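PDB 2I10: putative TetR transcriptional regulator from Rhodococcus sp., which probably binds DNA to regulate transcription as a TetR-family protein, with p-nitrophenol held in a pocket in the crystal. Local coordinates for residues B[13-16]-B[17-21]; B[42-45]-B[46-49]; B[86-89]-B[90-94]; B[122-125]-B[126-130]; B[154-157]-B[158-161]. One frame throughout, in Å; residues are numbered along the deposited sequence.

Interaction 1 of 5, residues B[13-16]-B[17-21]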
loop_
_atom_site.group_PDB
_atom_site.type_symbol
_atom_site.label_atom_id
_atom_site.label_comp_id
_atom_site.label_asym_id
_atom_site.label_seq_id
_atom_site.Cartn_x
_atom_site.Cartn_y
_atom_site.Cartn_z
ATOM N N ASP B 13 -16.032 19.358 2.966
ATOM C CA ASP B 13 -16.255 17.966 3.494
ATOM C C ASP B 13 -15.218 16.906 3.080
ATOM O O ASP B 13 -14.016 17.109 3.304
ATOM C CB ASP B 13 -17.706 17.473 3.276
ATOM C CG ASP B 13 -18.211 17.694 1.838
ATOM O OD1 ASP B 13 -17.812 16.914 0.925
ATOM O OD2 ASP B 13 -19.039 18.628 1.635
ATOM N N GLN B 14 -15.695 15.804 2.482
ATOM C CA GLN B 14 -15.028 14.505 2.437
ATOM C C GLN B 14 -15.307 13.777 1.099
ATOM O O GLN B 14 -14.399 13.259 0.446
ATOM C CB GLN B 14 -15.507 13.688 3.642
ATOM C CG GLN B 14 -14.891 12.309 3.839
ATOM C CD GLN B 14 -15.885 11.200 3.537
ATOM O OE1 GLN B 14 -16.314 11.041 2.385
ATOM N NE2 GLN B 14 -16.269 10.424 4.576
ATOM N N VAL B 15 -16.555 13.782 0.652
ATOM C CA VAL B 15 -16.815 13.416 -0.742
ATOM C C VAL B 15 -16.316 14.505 -1.735
ATOM O O VAL B 15 -15.891 14.204 -2.853
ATOM C CB VAL B 15 -18.300 12.958 -0.980
ATOM C CG1 VAL B 15 -19.107 12.960 0.326
ATOM C CG2 VAL B 15 -18.964 13.711 -2.111
ATOM N N ALA B 16 -16.370 15.760 -1.297
ATOM C CA ALA B 16 -15.879 16.897 -2.066
ATOM C C ALA B 16 -14.374 16.746 -2.368
ATOM O O ALA B 16 -13.955 16.846 -3.507
ATOM C CB ALA B 16 -16.173 18.189 -1.322
ATOM N N LEU B 17 -13.579 16.434 -1.347
ATOM C CA LEU B 17 -12.132 16.166 -1.509
ATOM C C LEU B 17 -11.815 14.949 -2.379
ATOM O O LEU B 17 -10.867 14.958 -3.160
ATOM C CB LEU B 17 -11.476 16.018 -0.153
ATOM C CG LEU B 17 -11.440 17.294 0.707
ATOM C CD1 LEU B 17 -10.662 16.936 1.975
ATOM C CD2 LEU B 17 -10.759 18.481 0.002
ATOM N N GLN B 18 -12.638 13.914 -2.270
ATOM C CA GLN B 18 -12.484 12.767 -3.128
ATOM C C GLN B 18 -12.763 13.109 -4.553
ATOM O O GLN B 18 -12.069 12.639 -5.435
ATOM C CB GLN B 18 -13.424 11.653 -2.680
ATOM C CG GLN B 18 -13.339 10.378 -3.453
ATOM C CD GLN B 18 -14.203 9.308 -2.762
ATOM O OE1 GLN B 18 -14.186 8.165 -3.138
ATOM N NE2 GLN B 18 -14.974 9.719 -1.741
ATOM N N THR B 19 -13.806 13.906 -4.783
ATOM C CA THR B 19 -14.125 14.365 -6.123
ATOM C C THR B 19 -12.996 15.189 -6.742
ATOM O O THR B 19 -12.612 14.979 -7.901
ATOM C CB THR B 19 -15.461 15.163 -6.119
ATOM O OG1 THR B 19 -16.439 14.326 -5.528
ATOM C CG2 THR B 19 -15.888 15.473 -7.516
ATOM N N ALA B 20 -12.478 16.129 -5.951
ATOM C CA ALA B 20 -11.297 16.922 -6.327
ATOM C C ALA B 20 -10.066 16.060 -6.605
ATOM O O ALA B 20 -9.433 16.227 -7.646
ATOM C CB ALA B 20 -11.033 17.937 -5.274
HETATM N N MSE B 21 -9.750 15.107 -5.718
HETATM C CA MSE B 21 -8.707 14.103 -5.989
HETATM C C MSE B 21 -8.815 13.400 -7.346
HETATM O O MSE B 21 -7.821 13.326 -8.071
HETATM C CB MSE B 21 -8.636 13.039 -4.878
HETATM C CG MSE B 21 -7.598 11.903 -5.096
HETATM SE SE MSE B 21 -5.841 12.583 -4.631
HETATM C CE MSE B 21 -5.202 13.569 -6.254
#

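Interaction 2 of 5, residues B[42-45]-B[46-49]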
loop_
_atom_site.group_PDB
_atom_site.type_symbol
_atom_site.label_atom_id
_atom_site.label_comp_id
_atom_site.label_asym_id
_atom_site.label_seq_id
_atom_site.Cartn_x
_atom_site.Cartn_y
_atom_site.Cartn_z
ATOM N N GLY B 42 -20.754 20.271 -8.111
ATOM C CA GLY B 42 -22.170 20.706 -8.145
ATOM C C GLY B 42 -22.490 21.957 -7.350
ATOM O O GLY B 42 -23.643 22.206 -7.004
ATOM N N ILE B 43 -21.467 22.765 -7.082
ATOM C CA ILE B 43 -21.647 24.068 -6.414
ATOM C C ILE B 43 -21.061 25.176 -7.301
ATOM O O ILE B 43 -20.174 24.927 -8.137
ATOM C CB ILE B 43 -21.031 24.078 -4.978
ATOM C CG1 ILE B 43 -19.515 23.901 -5.061
ATOM C CG2 ILE B 43 -21.693 22.936 -4.074
ATOM C CD1 ILE B 43 -18.765 23.983 -3.728
ATOM N N ASN B 44 -21.545 26.395 -7.129
ATOM C CA ASN B 44 -21.062 27.501 -7.944
ATOM C C ASN B 44 -19.664 28.025 -7.513
ATOM O O ASN B 44 -19.136 27.633 -6.459
ATOM C CB ASN B 44 -22.148 28.607 -8.068
ATOM C CG ASN B 44 -22.458 29.329 -6.742
ATOM O OD1 ASN B 44 -21.711 29.248 -5.775
ATOM N ND2 ASN B 44 -23.560 30.079 -6.725
ATOM N N PRO B 45 -19.021 28.845 -8.370
ATOM C CA PRO B 45 -17.683 29.353 -8.031
ATOM C C PRO B 45 -17.572 30.108 -6.686
ATOM O O PRO B 45 -16.675 29.839 -5.963
ATOM C CB PRO B 45 -17.333 30.223 -9.232
ATOM C CG PRO B 45 -18.139 29.612 -10.350
ATOM C CD PRO B 45 -19.462 29.310 -9.702
ATOM N N PRO B 46 -18.479 31.054 -6.360
ATOM C CA PRO B 46 -18.380 31.679 -5.021
ATOM C C PRO B 46 -18.542 30.701 -3.835
ATOM O O PRO B 46 -17.824 30.825 -2.849
ATOM C CB PRO B 46 -19.529 32.694 -5.001
ATOM C CG PRO B 46 -20.246 32.553 -6.212
ATOM C CD PRO B 46 -19.541 31.673 -7.181
ATOM N N SER B 47 -19.472 29.741 -3.921
ATOM C CA SER B 47 -19.549 28.712 -2.876
ATOM C C SER B 47 -18.299 27.811 -2.790
ATOM O O SER B 47 -17.937 27.403 -1.706
ATOM C CB SER B 47 -20.802 27.845 -2.998
ATOM O OG SER B 47 -21.988 28.631 -3.168
ATOM N N LEU B 48 -17.666 27.479 -3.908
ATOM C CA LEU B 48 -16.427 26.716 -3.877
ATOM C C LEU B 48 -15.343 27.501 -3.127
ATOM O O LEU B 48 -14.590 26.942 -2.320
ATOM C CB LEU B 48 -15.956 26.384 -5.313
ATOM C CG LEU B 48 -14.558 25.774 -5.434
ATOM C CD1 LEU B 48 -14.692 24.348 -4.998
ATOM C CD2 LEU B 48 -13.993 25.827 -6.880
ATOM N N TYR B 49 -15.258 28.800 -3.425
ATOM C CA TYR B 49 -14.294 29.668 -2.778
ATOM C C TYR B 49 -14.543 29.773 -1.273
ATOM O O TYR B 49 -13.645 29.595 -0.508
ATOM C CB TYR B 49 -14.294 31.072 -3.439
ATOM C CG TYR B 49 -13.288 32.006 -2.822
ATOM C CD1 TYR B 49 -11.929 31.876 -3.115
ATOM C CD2 TYR B 49 -13.684 32.979 -1.889
ATOM C CE1 TYR B 49 -10.986 32.727 -2.529
ATOM C CE2 TYR B 49 -12.746 33.832 -1.286
ATOM C CZ TYR B 49 -11.410 33.685 -1.613
ATOM O OH TYR B 49 -10.474 34.481 -1.035
#

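Interaction 3 of 5, residues B[86-89]-B[90-94]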
loop_
_atom_site.group_PDB
_atom_site.type_symbol
_atom_site.label_atom_id
_atom_site.label_comp_id
_atom_site.label_asym_id
_atom_site.label_seq_id
_atom_site.Cartn_x
_atom_site.Cartn_y
_atom_site.Cartn_z
ATOM N N ALA B 86 10.670 9.818 16.672
ATOM C CA ALA B 86 10.375 10.486 15.385
ATOM C C ALA B 86 9.502 9.609 14.477
ATOM O O ALA B 86 8.418 10.011 14.030
ATOM C CB ALA B 86 11.684 10.890 14.647
ATOM N N VAL B 87 10.001 8.412 14.213
ATOM C CA VAL B 87 9.298 7.403 13.416
ATOM C C VAL B 87 7.946 6.959 14.036
ATOM O O VAL B 87 6.936 6.865 13.310
ATOM C CB VAL B 87 10.246 6.269 13.076
ATOM C CG1 VAL B 87 9.496 5.025 12.509
ATOM C CG2 VAL B 87 11.337 6.813 12.079
ATOM N N LEU B 88 7.944 6.727 15.354
ATOM C CA LEU B 88 6.739 6.399 16.099
ATOM C C LEU B 88 5.620 7.448 15.920
ATOM O O LEU B 88 4.468 7.094 15.589
ATOM C CB LEU B 88 7.053 6.163 17.587
ATOM C CG LEU B 88 5.798 6.043 18.463
ATOM C CD1 LEU B 88 5.122 4.678 18.337
ATOM C CD2 LEU B 88 6.132 6.279 19.918
ATOM N N ASP B 89 5.968 8.711 16.178
ATOM C CA ASP B 89 5.122 9.876 15.976
ATOM C C ASP B 89 4.596 9.890 14.548
ATOM O O ASP B 89 3.409 9.998 14.313
ATOM C CB ASP B 89 6.019 11.099 16.101
ATOM C CG ASP B 89 5.509 12.141 17.033
ATOM O OD1 ASP B 89 5.458 11.830 18.266
ATOM O OD2 ASP B 89 5.238 13.292 16.540
ATOM N N PHE B 90 5.501 9.808 13.584
ATOM C CA PHE B 90 5.104 9.789 12.194
ATOM C C PHE B 90 4.103 8.665 11.837
ATOM O O PHE B 90 3.064 8.899 11.174
ATOM C CB PHE B 90 6.301 9.674 11.286
ATOM C CG PHE B 90 5.941 9.849 9.867
ATOM C CD1 PHE B 90 5.269 11.016 9.463
ATOM C CD2 PHE B 90 6.209 8.863 8.934
ATOM C CE1 PHE B 90 4.873 11.184 8.142
ATOM C CE2 PHE B 90 5.835 9.036 7.616
ATOM C CZ PHE B 90 5.168 10.184 7.215
ATOM N N LEU B 91 4.419 7.456 12.263
ATOM C CA LEU B 91 3.593 6.291 11.875
ATOM C C LEU B 91 2.221 6.317 12.499
ATOM O O LEU B 91 1.215 6.081 11.796
ATOM C CB LEU B 91 4.307 4.947 12.143
ATOM C CG LEU B 91 5.547 4.616 11.342
ATOM C CD1 LEU B 91 6.081 3.195 11.777
ATOM C CD2 LEU B 91 5.352 4.723 9.809
ATOM N N THR B 92 2.144 6.612 13.807
ATOM C CA THR B 92 0.850 6.752 14.482
ATOM C C THR B 92 -0.001 7.967 13.985
ATOM O O THR B 92 -1.232 7.901 13.941
ATOM C CB THR B 92 0.987 6.864 16.025
ATOM O OG1 THR B 92 1.729 8.044 16.359
ATOM C CG2 THR B 92 1.645 5.646 16.638
ATOM N N GLY B 93 0.658 9.065 13.641
ATOM C CA GLY B 93 0.012 10.224 13.026
ATOM C C GLY B 93 -0.618 9.884 11.671
ATOM O O GLY B 93 -1.722 10.331 11.367
ATOM N N ARG B 94 0.086 9.075 10.876
ATOM C CA ARG B 94 -0.398 8.643 9.574
ATOM C C ARG B 94 -1.615 7.785 9.766
ATOM O O ARG B 94 -2.590 7.920 9.034
ATOM C CB ARG B 94 0.657 7.876 8.767
ATOM C CG ARG B 94 1.771 8.700 8.093
ATOM C CD ARG B 94 1.498 10.186 8.162
ATOM N NE ARG B 94 0.890 10.700 6.961
ATOM C CZ ARG B 94 0.275 11.872 6.873
ATOM N NH1 ARG B 94 0.156 12.672 7.934
ATOM N NH2 ARG B 94 -0.231 12.235 5.712
#

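Interaction 4 of 5, residues B[122-125]-B[126-130]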
loop_
_atom_site.group_PDB
_atom_site.type_symbol
_atom_site.label_atom_id
_atom_site.label_comp_id
_atom_site.label_asym_id
_atom_site.label_seq_id
_atom_site.Cartn_x
_atom_site.Cartn_y
_atom_site.Cartn_z
ATOM N N GLU B 122 2.092 14.989 -14.241
ATOM C CA GLU B 122 2.352 16.002 -13.212
ATOM C C GLU B 122 2.268 15.376 -11.826
ATOM O O GLU B 122 3.055 15.703 -10.933
ATOM C CB GLU B 122 1.287 17.102 -13.265
ATOM C CG GLU B 122 1.502 18.250 -14.259
ATOM C CD GLU B 122 0.320 19.269 -14.258
ATOM O OE1 GLU B 122 -0.171 19.610 -15.362
ATOM O OE2 GLU B 122 -0.136 19.714 -13.172
ATOM N N ILE B 123 1.299 14.464 -11.665
ATOM C CA ILE B 123 1.049 13.818 -10.399
ATOM C C ILE B 123 2.124 12.744 -10.153
ATOM O O ILE B 123 2.568 12.586 -9.029
ATOM C CB ILE B 123 -0.364 13.188 -10.339
ATOM C CG1 ILE B 123 -1.464 14.242 -10.550
ATOM C CG2 ILE B 123 -0.563 12.401 -8.999
ATOM C CD1 ILE B 123 -1.668 15.298 -9.432
ATOM N N VAL B 124 2.554 12.060 -11.230
ATOM C CA VAL B 124 3.678 11.102 -11.177
ATOM C C VAL B 124 4.945 11.806 -10.668
ATOM O O VAL B 124 5.633 11.304 -9.773
ATOM C CB VAL B 124 3.962 10.472 -12.601
ATOM C CG1 VAL B 124 5.286 9.709 -12.611
ATOM C CG2 VAL B 124 2.815 9.572 -13.030
ATOM N N ASP B 125 5.236 12.966 -11.261
ATOM C CA ASP B 125 6.382 13.773 -10.896
ATOM C C ASP B 125 6.294 14.229 -9.439
ATOM O O ASP B 125 7.269 14.157 -8.687
ATOM C CB ASP B 125 6.549 14.960 -11.878
ATOM C CG ASP B 125 7.015 14.508 -13.253
ATOM O OD1 ASP B 125 7.408 13.324 -13.403
ATOM O OD2 ASP B 125 6.993 15.322 -14.190
ATOM N N LEU B 126 5.105 14.639 -9.039
ATOM C CA LEU B 126 4.872 15.076 -7.660
ATOM C C LEU B 126 5.145 13.928 -6.637
ATOM O O LEU B 126 5.840 14.122 -5.638
ATOM C CB LEU B 126 3.431 15.629 -7.546
ATOM C CG LEU B 126 2.874 16.095 -6.187
ATOM C CD1 LEU B 126 1.467 16.586 -6.370
ATOM C CD2 LEU B 126 2.808 15.004 -5.194
ATOM N N LEU B 127 4.560 12.754 -6.883
ATOM C CA LEU B 127 4.803 11.597 -6.028
ATOM C C LEU B 127 6.247 11.124 -6.025
ATOM O O LEU B 127 6.752 10.763 -4.984
ATOM C CB LEU B 127 3.870 10.416 -6.408
ATOM C CG LEU B 127 2.388 10.696 -6.172
ATOM C CD1 LEU B 127 1.481 9.551 -6.690
ATOM C CD2 LEU B 127 2.205 10.933 -4.692
ATOM N N THR B 128 6.890 11.101 -7.189
ATOM C CA THR B 128 8.297 10.726 -7.271
ATOM C C THR B 128 9.179 11.642 -6.414
ATOM O O THR B 128 10.022 11.144 -5.657
ATOM C CB THR B 128 8.798 10.745 -8.724
ATOM O OG1 THR B 128 8.008 9.834 -9.493
ATOM C CG2 THR B 128 10.239 10.333 -8.811
ATOM N N ALA B 129 8.972 12.962 -6.526
ATOM C CA ALA B 129 9.697 13.915 -5.701
ATOM C C ALA B 129 9.388 13.734 -4.213
ATOM O O ALA B 129 10.272 13.707 -3.399
ATOM C CB ALA B 129 9.348 15.405 -6.160
ATOM N N ALA B 130 8.118 13.637 -3.866
ATOM C CA ALA B 130 7.709 13.531 -2.460
ATOM C C ALA B 130 8.231 12.279 -1.784
ATOM O O ALA B 130 8.573 12.302 -0.581
ATOM C CB ALA B 130 6.137 13.546 -2.342
#

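Interaction 5 of 5, residues B[154-157]-B[158-161]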
loop_
_atom_site.group_PDB
_atom_site.type_symbol
_atom_site.label_atom_id
_atom_site.label_comp_id
_atom_site.label_asym_id
_atom_site.label_seq_id
_atom_site.Cartn_x
_atom_site.Cartn_y
_atom_site.Cartn_z
ATOM N N GLY B 154 26.639 1.639 13.213
ATOM C CA GLY B 154 26.604 0.472 12.319
ATOM C C GLY B 154 25.174 0.147 11.869
ATOM O O GLY B 154 24.959 -0.819 11.145
ATOM N N THR B 155 24.193 0.919 12.319
ATOM C CA THR B 155 22.804 0.732 11.835
ATOM C C THR B 155 22.839 0.895 10.305
ATOM O O THR B 155 23.465 1.836 9.778
ATOM C CB THR B 155 21.840 1.736 12.484
ATOM O OG1 THR B 155 21.763 1.470 13.887
ATOM C CG2 THR B 155 20.389 1.669 11.878
ATOM N N ASP B 156 22.238 -0.054 9.585
ATOM C CA ASP B 156 22.046 0.144 8.166
ATOM C C ASP B 156 20.944 1.187 7.939
ATOM O O ASP B 156 19.759 0.877 7.950
ATOM C CB ASP B 156 21.772 -1.161 7.427
ATOM C CG ASP B 156 21.743 -0.971 5.919
ATOM O OD1 ASP B 156 21.623 0.189 5.455
ATOM O OD2 ASP B 156 21.823 -1.973 5.193
ATOM N N CYS B 157 21.338 2.444 7.731
ATOM C CA CYS B 157 20.329 3.542 7.642
ATOM C C CYS B 157 19.495 3.487 6.366
ATOM O O CYS B 157 18.338 3.861 6.346
ATOM C CB CYS B 157 21.055 4.895 7.774
ATOM S SG CYS B 157 21.611 5.098 9.461
ATOM N N THR B 158 20.141 3.058 5.287
ATOM C CA THR B 158 19.524 2.919 3.990
ATOM C C THR B 158 18.412 1.878 4.006
ATOM O O THR B 158 17.288 2.145 3.541
ATOM C CB THR B 158 20.609 2.607 2.957
ATOM O OG1 THR B 158 21.311 3.825 2.684
ATOM C CG2 THR B 158 19.999 2.154 1.672
ATOM N N ALA B 159 18.731 0.682 4.524
ATOM C CA ALA B 159 17.753 -0.343 4.765
ATOM C C ALA B 159 16.629 0.093 5.700
ATOM O O ALA B 159 15.447 -0.225 5.460
ATOM C CB ALA B 159 18.433 -1.625 5.318
ATOM N N LEU B 160 16.998 0.763 6.793
ATOM C CA LEU B 160 16.016 1.169 7.792
ATOM C C LEU B 160 15.041 2.256 7.270
ATOM O O LEU B 160 13.861 2.233 7.613
ATOM C CB LEU B 160 16.706 1.624 9.071
ATOM C CG LEU B 160 15.800 1.908 10.282
ATOM C CD1 LEU B 160 15.013 0.660 10.711
ATOM C CD2 LEU B 160 16.678 2.361 11.384
ATOM N N ALA B 161 15.540 3.197 6.459
ATOM C CA ALA B 161 14.678 4.165 5.727
ATOM C C ALA B 161 13.664 3.492 4.807
ATOM O O ALA B 161 12.506 3.856 4.785
ATOM C CB ALA B 161 15.534 5.146 4.903
#

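Interaction 1 of 5, residues B[13-16]-B[17-21]
The first turn of helix 15-27, which opens the TetR-type DNA-binding region, is fastened where Thr19 reaches back to Val15. Two donors of one residue grip one carbonyl: Thr19 OG1 lies 2.7 Å from Val15 O, and Thr19 N lies 2.9 Å from the same Val15 O. They come in from opposite faces of the peptide plane, the hydroxyl tilted 34° out of it. With chi1 at -54° the hydroxyl stands beside its own backbone N, which aims it back toward the start of the helix, while CG2 is turned anti to that N. Threonine suits the place because its hydroxyl is satisfied by the helix itself and the side chain can still pack on Ala40 and Leu41 of helix 34-41. Ala16 and Ala20 keep the buried side slim; Ala20 N donates to Ala16 O over 2.9 Å, almost straight at 170°, and Ala16 fits against Leu41. Leu17 instead sends a branch back past the helix start, CD1 lying 3.6 Å from Asp13 O. Gln18 N meets Gln14 O only weakly, at 3.3 Å. One residue before the N-cap, Gln14, Asp13 forms an Asx motif: its OD1 takes the N-H of Ala16 at 2.9 Å, met nearly along the C-O bond. A carboxylate here answers the Ala16 amide, which has no helical carbonyl a turn earlier, and its charge would probably suit the positive end of the helix dipole.

Interaction 2 of 5, residues B[42-45]-B[46-49]
Asn44 and Ser47 begin helix 45-52 within the predicted helix-turn-helix, where the turn after helix 34-41 runs into the motif's second helix. Polar capping comes first. Asn44 is the N-cap, and its OD1 accepts twice from one residue: Ser47 N at 2.9 Å, almost in line with the amide C=O, and Ser47 OG at 2.7 Å, with the hydroxyl tilted 33° from the amide plane. A chi1 of 67° puts the Asn44 amide between its own N and carbonyl carbon, folded over the helix start. An alanine in place of Ser47 would keep the backbone bond, but Asn44 OD1 would probably lose its second donor and its amide become freer to turn. Backbone bonds follow, Leu48 N to Asn44 O at 2.9 Å and Tyr49 N to Pro45 O at 3.1 Å. The two prolines suit the first turn, where an N-H would find no helical acceptor; their rings lie side by side, pointing the same way, and Pro46 stands across the Asn44 side chain at about a right angle. The apolar contact is a hydrophobic staple, made by the residue before the cap and the fourth after it. Leu48 is buried, packing on Thr38 and Leu41 of helix 34-41, and Ile43 closes over it from the turn: Ile43 CD1 sits 3.6 Å from Leu48 CA and 4.0 Å from Leu48 CB.

Interaction 3 of 5, residues B[86-89]-B[90-94]
From Phe90 to Gly93, each backbone N-H donates to the carbonyl four residues earlier, Ala86 to Asp89, in regular alpha-helical fashion; the bond from Leu91 N to Val87 O measures 2.8 Å. Leu88 O carries an extra load, taking Thr92 N at 3.0 Å and Thr92 OG1 also at 3.0 Å, the two arriving from opposite faces of its plane. Threonine suits this partly exposed position because its hydroxyl can bond within its own helix. Here chi1 is 62°, which tucks the hydroxyl between the backbone N and carbonyl carbon of Thr92 and lets Thr92 CG2 come 4.0 Å from Leu88 CD1. A valine at Thr92 would take away the hydroxyl, and Leu88 O would probably be left with the backbone N-H as its one donor from this helix turn. On the buried side the side chains meet carbon to carbon, Val87 CG1 3.9 Å from Leu91 CD1, aliphatic groups that suit a face packed between helices. Arg94 lays its aliphatic part over one face of the Phe90 ring, CG 3.8 Å above the plane and offset toward the rim, while its NH2 donates a hydrogen bond to Met67 O. Asp89 forms a salt bridge with Arg80. Helix 83-98 is thus enclosed on several sides: Phe90 packs on Leu74 and Ala77 of helix 71-78, Val87 and Leu91 meet helix 157-177, and Leu88 with Leu91 rests on helix 181-192.

Interaction 4 of 5, residues B[122-125]-B[126-130]
Leu127 folds back over Ile123 on the buried side of helix 121-148, a long helix of the TetR-type C-terminal domain that passes the p-nitrophenol site. Its CB lies 3.6 Å from Ile123 O, and Leu127 CG comes in to 3.4 Å from the same Ile123 O. At the tip, Leu127 CD1 reaches Ile123 CG2 at 4.2 Å, the two side chains crossing at a slant. Chi1 of -65° keeps CG beside the backbone N, which carries the isobutyl group down along the previous turn rather than outward. The carbonyl it brushes is already bonded, since Leu127 N donates to Ile123 O at 2.9 Å, nearly straight at 172°. This side is buried against Met108 of helix 108-112, an apolar setting that suits branched aliphatic side chains; Leu127 also meets Ala112. Leu126 belongs to another face and meets Phe59 and Leu63 of helix 55-66, while Glu122 accepts from Glu30 N; between them they join the ligand-binding part to the DNA-binding region. Thr128 is exposed, its side chain about 7 Å from the bound p-nitrophenol, whose pocket includes Arg131 and Arg135 farther along this helix. A small polar residue is at ease here, and its hydroxyl also bonds within the helix. Val124 O receives two donors from it, Thr128 N at 2.9 Å and Thr128 OG1 at 2.8 Å, the hydroxyl standing 40° above the carbonyl plane.

Interaction 5 of 5, residues B[154-157]-B[158-161]
Thr155 lays its methyl against the branch of Leu160, CG2 to CD2 3.8 Å, the two side chains meeting at an angle across the start of helix 157-177. These are the positions of a hydrophobic staple, just before the N-cap and four residues past it. Threonine can fill its half because its two ends do different work: CG2 packs on leucine while OG1 is hydrogen-bonded to Pro152 O, earlier in the same loop. Asp156 between them is the N-cap. Its OD1 accepts from Ala159 N at 3.1 Å, with a nearly straight N-H at 173°, yet the donor approaches from above the carboxylate, 66° out of its plane. With chi1 at -173° the carboxylate swings away from the backbone N and over the first turn, where the flat group also covers the alanine methyl, Asp156 OD2 lying 3.4 Å from Ala159 CB. An aspartate suits a helix start, since its charge would probably be stabilised by the amides there. The turn faces the second subunit: Thr158, Ala159 and Leu160 pack on Glu183, Ala186 and Leu190 of that subunit, consistent with the helical dimer interface of TetR proteins, and the small Ala159 probably helps the subunits come close. Cys157 turns instead to Phe142 and Leu146 of helix 121-148. Regular helical bonding then takes over, Leu160 N to Asp156 O at 3.0 Å and Ala161 N to Cys157 O at 2.9 Å.

All five contacts are local turns of helices, but their chemistry follows their place. Interactions 1, 2 and 5 lie at helix starts, where Asp or Asn side chains take up backbone amides; interaction 2 adds an apolar staple, and interaction 5 a similar one made with a threonine methyl. Interactions 3 and 4 have both segments wholly helical, interaction 4 in the opening turns of its helix, and backbone bonds dominate; both share with interaction 1 a threonine hydroxyl returned to a carbonyl. Interaction 2 is a surface contact of the predicted DNA-reading motif, whereas interaction 3 has no exposed residue among those touching. Interactions 2 and 5 lie farthest apart, centres 48 Å from each other.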